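Local atomic coordinates of nicotinate phosphoribosyltransferase (Saccharomyces cerevisiae, PDB entry 1VLP), a protein that catalyses the ATP-dependent formation of nicotinate ribonucleotide from nicotinate and phosphoribosyl diphosphate, the first step in making NAD from nicotinic acid. Residues Y143-L148 with G190-R195. Residues are numbered along the deposited sequence; the frame is centred on the assembly and turned at random.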
loop_
_atom_site.group_PDB
_atom_site.type_symbol
_atom_site.label_atom_id
_atom_site.label_comp_id
_atom_site.label_asym_id
_atom_site.label_seq_id
_atom_site.Cartn_x
_atom_site.Cartn_y
_atom_site.Cartn_z
ATOM N N TYR A 143 -4.988 9.820 4.023
ATOM C CA TYR A 143 -3.987 10.732 3.372
ATOM C C TYR A 143 -2.776 10.079 2.757
ATOM O O TYR A 143 -2.269 10.598 1.758
ATOM C CB TYR A 143 -3.497 11.765 4.366
ATOM C CG TYR A 143 -4.490 12.835 4.674
ATOM C CD1 TYR A 143 -4.726 13.867 3.773
ATOM C CD2 TYR A 143 -5.197 12.847 5.893
ATOM C CE1 TYR A 143 -5.594 14.890 4.080
ATOM C CE2 TYR A 143 -6.080 13.853 6.191
ATOM C CZ TYR A 143 -6.281 14.873 5.283
ATOM O OH TYR A 143 -7.163 15.891 5.578
ATOM N N GLU A 144 -2.295 8.979 3.351
ATOM C CA GLU A 144 -1.016 8.369 2.922
ATOM C C GLU A 144 -0.870 8.312 1.372
ATOM O O GLU A 144 0.074 8.887 0.785
ATOM C CB GLU A 144 -0.866 6.970 3.519
ATOM C CG GLU A 144 0.447 6.283 3.169
ATOM C CD GLU A 144 0.418 4.749 3.296
ATOM O OE1 GLU A 144 -0.622 4.123 3.665
ATOM O OE2 GLU A 144 1.486 4.157 3.050
ATOM N N ILE A 145 -1.795 7.651 0.702
ATOM C CA ILE A 145 -1.631 7.370 -0.725
ATOM C C ILE A 145 -1.689 8.605 -1.581
ATOM O O ILE A 145 -0.740 8.843 -2.337
ATOM C CB ILE A 145 -2.675 6.361 -1.224
ATOM C CG1 ILE A 145 -2.647 5.177 -0.287
ATOM C CG2 ILE A 145 -2.428 5.917 -2.687
ATOM C CD1 ILE A 145 -1.557 4.469 -0.252
ATOM N N PRO A 146 -2.783 9.389 -1.500
ATOM C CA PRO A 146 -2.813 10.594 -2.345
ATOM C C PRO A 146 -1.650 11.536 -2.056
ATOM O O PRO A 146 -1.129 12.156 -2.964
ATOM C CB PRO A 146 -4.190 11.217 -2.070
ATOM C CG PRO A 146 -4.679 10.552 -0.803
ATOM C CD PRO A 146 -4.030 9.223 -0.721
ATOM N N LEU A 147 -1.222 11.685 -0.802
ATOM C CA LEU A 147 -0.088 12.582 -0.549
ATOM C C LEU A 147 1.171 12.078 -1.248
ATOM O O LEU A 147 1.895 12.846 -1.867
ATOM C CB LEU A 147 0.166 12.726 0.943
ATOM C CG LEU A 147 -0.898 13.497 1.696
ATOM C CD1 LEU A 147 -0.466 13.695 3.130
ATOM C CD2 LEU A 147 -1.254 14.841 1.060
ATOM N N LEU A 148 1.504 10.791 -1.069
ATOM C CA LEU A 148 2.635 10.188 -1.794
ATOM C C LEU A 148 2.542 10.350 -3.297
ATOM O O LEU A 148 3.535 10.756 -3.927
ATOM C CB LEU A 148 2.799 8.743 -1.407
ATOM C CG LEU A 148 3.303 8.500 0.010
ATOM C CD1 LEU A 148 3.168 6.985 0.307
ATOM C CD2 LEU A 148 4.724 9.037 0.188
ATOM N N GLY A 190 0.915 -0.006 -7.938
ATOM C CA GLY A 190 1.866 1.098 -8.001
ATOM C C GLY A 190 1.339 2.513 -7.745
ATOM O O GLY A 190 2.022 3.477 -8.050
ATOM N N THR A 191 0.155 2.658 -7.131
ATOM C CA THR A 191 -0.401 4.003 -6.938
ATOM C C THR A 191 0.574 4.957 -6.198
ATOM O O THR A 191 0.881 6.064 -6.674
ATOM C CB THR A 191 -1.756 3.973 -6.212
ATOM O OG1 THR A 191 -2.667 3.202 -6.975
ATOM C CG2 THR A 191 -2.289 5.394 -5.971
ATOM N N ARG A 192 1.084 4.495 -5.059
ATOM C CA ARG A 192 1.792 5.385 -4.148
ATOM C C ARG A 192 3.069 5.947 -4.763
ATOM O O ARG A 192 3.396 7.112 -4.544
ATOM C CB ARG A 192 2.140 4.658 -2.878
ATOM C CG ARG A 192 0.967 4.498 -1.995
ATOM C CD ARG A 192 1.357 3.664 -0.789
ATOM N NE ARG A 192 1.507 2.269 -1.175
ATOM C CZ ARG A 192 1.920 1.335 -0.347
ATOM N NH1 ARG A 192 2.213 1.674 0.911
ATOM N NH2 ARG A 192 2.061 0.084 -0.780
ATOM N N ARG A 193 3.734 5.171 -5.605
ATOM C CA ARG A 193 4.948 5.717 -6.193
ATOM C C ARG A 193 4.890 5.966 -7.686
ATOM O O ARG A 193 5.920 6.000 -8.352
ATOM C CB ARG A 193 6.161 4.929 -5.785
ATOM C CG ARG A 193 6.730 5.444 -4.461
ATOM C CD ARG A 193 8.022 4.726 -4.121
ATOM N NE ARG A 193 8.234 4.694 -2.687
ATOM C CZ ARG A 193 9.236 4.056 -2.099
ATOM N NH1 ARG A 193 10.118 3.382 -2.826
ATOM N NH2 ARG A 193 9.343 4.090 -0.779
ATOM N N ARG A 194 3.681 6.161 -8.218
ATOM C CA ARG A 194 3.555 6.462 -9.599
ATOM C C ARG A 194 4.290 7.777 -9.931
ATOM O O ARG A 194 4.307 8.747 -9.134
ATOM C CB ARG A 194 2.093 6.565 -10.014
ATOM C CG ARG A 194 1.375 7.732 -9.432
ATOM C CD ARG A 194 -0.155 7.504 -9.545
ATOM N NE ARG A 194 -0.901 8.681 -9.154
ATOM C CZ ARG A 194 -2.211 8.702 -8.902
ATOM N NH1 ARG A 194 -2.944 7.584 -8.958
ATOM N NH2 ARG A 194 -2.780 9.848 -8.524
ATOM N N ARG A 195 4.849 7.810 -11.130
ATOM C CA ARG A 195 5.499 9.027 -11.611
ATOM C C ARG A 195 4.479 10.167 -11.821
ATOM O O ARG A 195 4.776 11.382 -11.571
ATOM C CB ARG A 195 6.298 8.744 -12.870
ATOM C CG ARG A 195 7.005 10.003 -13.316
ATOM C CD ARG A 195 8.234 9.698 -14.168
ATOM N NE ARG A 195 9.219 8.971 -13.387
ATOM C CZ ARG A 195 10.531 8.978 -13.593
ATOM N NH1 ARG A 195 11.089 9.761 -14.488
ATOM N NH2 ARG A 195 11.306 8.217 -12.841
#
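Arg192 reaches across the first turn of helix 144-159, and its side chain, followed outward from the backbone, carries most of the contact. Its CB comes 4.1 Å from Leu148 CD1. CG and CD lie against two aliphatic groups: Leu148 CD1, which lies 3.9 Å from Arg192 CD on a leucine that points the same way as the arginine, and the CG2 methyl of Ile145, 3.7 Å from Arg192 CG. The chain turns about its CG-CD bond (chi3 -74°), and NH1 ends 3.4 Å from Glu144 OE2, a weak hydrogen bond within a salt bridge. OE2 comes to the guanidinium edge, near its plane, while the carboxylate plane is turned 89° from it. The other oxygen, OE1, is held more firmly by Tyr27 OH and also pairs with Lys28. At the backbone, Arg192 O lies against Leu148 CB and is buried with no polar partner in the model. Alongside, the Thr191 and Ile145 CG2 methyls meet tightly at 3.3 Å, while Thr191 OG1 bonds Gln200. An alanine in place of Arg192 would probably leave Glu144 OE2 without this charged mate and open a gap beside Leu148 and Ile145. Tyr27 and Phe189, which probably bind nicotinate, as in related enzymes, adjoin Glu144 and Arg192 respectively, so the helix and the loop following parallel-sheet strand 186-188 meet beside the likely nicotinate site of this type II phosphoribosyltransferase.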